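Local structure of putative adenylate cyclase (Vibrio parahaemolyticus, 2ACA) at the interface of chains A and B. The protein probably acts as a class IV-type adenylate cyclase of the CYTH family, making cyclic AMP from ATP. Coordinates in Å, arbitrary orientation; residue numbers count along the deposited sequence, not the author numbering. Chains: chain A/B, putative adenylate cyclase.

The interface of chains A and B. Residues chain A 75, 103; chain B 62, 75, 96, 100, 103.
A:Trp75 and B:Trp75 stack on each other across the two-fold axis, the six-membered rings facing with centroids 4.0 Å apart and planes tilted by 24°. The overlap is offset: CZ3 of each indole lies over the rim of the other ring, and the two CE3 atoms meet at 3.5 Å. In both tryptophans CG is anti to the backbone N (chi1 162° in A:Trp75), which carries the benzo half of each indole across to its twin. Helix residues of chain B line the benzo rim of A:Trp75: CB of B:Ala96 comes obliquely at CZ3 (3.6 Å), beyond the rim and from the side away from B:Trp75, while CD2 of B:Leu100 meets CH2 (3.9 Å) nearly in plane. At the edge of B:Trp75, in its plane, sits the selenium of the selenomethionine A:Met103, with SE 3.9 Å from CZ2; SE of B:Met103 takes the equivalent place beside CZ2 of A:Trp75, at 4.0 Å. The A:Met103 chain then bends at its last torsion (chi3 79°), turning the terminal methyl CE to CD2 of B:Leu62 at 3.6 Å and towards B:Leu100. CE of A:Met103 also approaches CE of B:Met103, at 4.0 Å. The tryptophans come from strand 72-78 and B:Leu62 from strand 61-68; residue 103 lies just beyond helix 93-102. These helices of both chains pack between the two CYTH beta-barrels (tunnel folds); the two-fold symmetric pairing may be the biological dimer, though the structure alone does not show it.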
loop_
_atom_site.group_PDB
_atom_site.type_symbol
_atom_site.label_atom_id
_atom_site.label_comp_id
_atom_site.label_asym_id
_atom_site.label_seq_id
_atom_site.Cartn_x
_atom_site.Cartn_y
_atom_site.Cartn_z
ATOM N N TRP A 75 2.877 -1.987 -4.856
ATOM C CA TRP A 75 3.834 -2.229 -3.792
ATOM C C TRP A 75 4.065 -3.727 -4.013
ATOM O O TRP A 75 3.125 -4.517 -3.967
ATOM C CB TRP A 75 3.190 -1.898 -2.434
ATOM C CG TRP A 75 3.868 -2.481 -1.244
ATOM C CD1 TRP A 75 5.156 -2.922 -1.157
ATOM C CD2 TRP A 75 3.284 -2.687 0.042
ATOM N NE1 TRP A 75 5.410 -3.396 0.104
ATOM C CE2 TRP A 75 4.276 -3.262 0.865
ATOM C CE3 TRP A 75 2.012 -2.439 0.585
ATOM C CZ2 TRP A 75 4.042 -3.597 2.203
ATOM C CZ3 TRP A 75 1.775 -2.773 1.912
ATOM C CH2 TRP A 75 2.788 -3.347 2.709
HETATM N N MSE A 103 10.515 3.579 7.511
HETATM C CA MSE A 103 10.636 2.208 8.012
HETATM C C MSE A 103 12.079 1.714 7.961
HETATM O O MSE A 103 12.356 0.547 8.234
HETATM C CB MSE A 103 9.721 1.269 7.214
HETATM C CG MSE A 103 8.243 1.358 7.638
HETATM SE SE MSE A 103 6.938 0.853 6.281
HETATM C CE MSE A 103 7.060 -1.073 6.430
ATOM N N LEU B 62 3.354 1.265 12.759
ATOM C CA LEU B 62 3.174 0.772 11.399
ATOM C C LEU B 62 1.853 0.017 11.458
ATOM O O LEU B 62 1.751 -1.020 12.112
ATOM C CB LEU B 62 4.329 -0.149 11.022
ATOM C CG LEU B 62 4.128 -1.115 9.853
ATOM C CD1 LEU B 62 3.633 -0.378 8.634
ATOM C CD2 LEU B 62 5.450 -1.834 9.579
ATOM N N TRP B 75 -2.695 1.480 4.675
ATOM C CA TRP B 75 -1.373 1.107 5.150
ATOM C C TRP B 75 -0.927 2.433 5.770
ATOM O O TRP B 75 -0.856 3.454 5.078
ATOM C CB TRP B 75 -0.487 0.699 3.978
ATOM C CG TRP B 75 0.980 0.726 4.231
ATOM C CD1 TRP B 75 1.612 0.692 5.439
ATOM C CD2 TRP B 75 2.010 0.778 3.240
ATOM N NE1 TRP B 75 2.973 0.722 5.265
ATOM C CE2 TRP B 75 3.246 0.775 3.923
ATOM C CE3 TRP B 75 2.007 0.830 1.836
ATOM C CZ2 TRP B 75 4.480 0.828 3.251
ATOM C CZ3 TRP B 75 3.228 0.886 1.167
ATOM C CH2 TRP B 75 4.450 0.885 1.878
ATOM N N ALA B 96 -0.817 -7.211 1.778
ATOM C CA ALA B 96 -0.031 -6.294 2.600
ATOM C C ALA B 96 0.382 -7.015 3.877
ATOM O O ALA B 96 1.536 -6.947 4.300
ATOM C CB ALA B 96 -0.854 -5.052 2.938
ATOM N N LEU B 100 4.397 -7.585 4.783
ATOM C CA LEU B 100 5.068 -7.087 5.996
ATOM C C LEU B 100 5.691 -8.254 6.755
ATOM O O LEU B 100 6.746 -8.127 7.377
ATOM C CB LEU B 100 4.084 -6.353 6.911
ATOM C CG LEU B 100 3.546 -5.007 6.407
ATOM C CD1 LEU B 100 2.719 -4.332 7.510
ATOM C CD2 LEU B 100 4.707 -4.119 5.998
HETATM N N MSE B 103 8.763 -9.221 5.076
HETATM C CA MSE B 103 9.761 -8.186 5.324
HETATM C C MSE B 103 10.326 -8.205 6.745
HETATM O O MSE B 103 11.169 -7.377 7.093
HETATM C CB MSE B 103 9.163 -6.816 5.007
HETATM C CG MSE B 103 8.856 -6.629 3.535
HETATM SE SE MSE B 103 7.623 -5.201 3.190
HETATM C CE MSE B 103 8.653 -3.706 3.866
#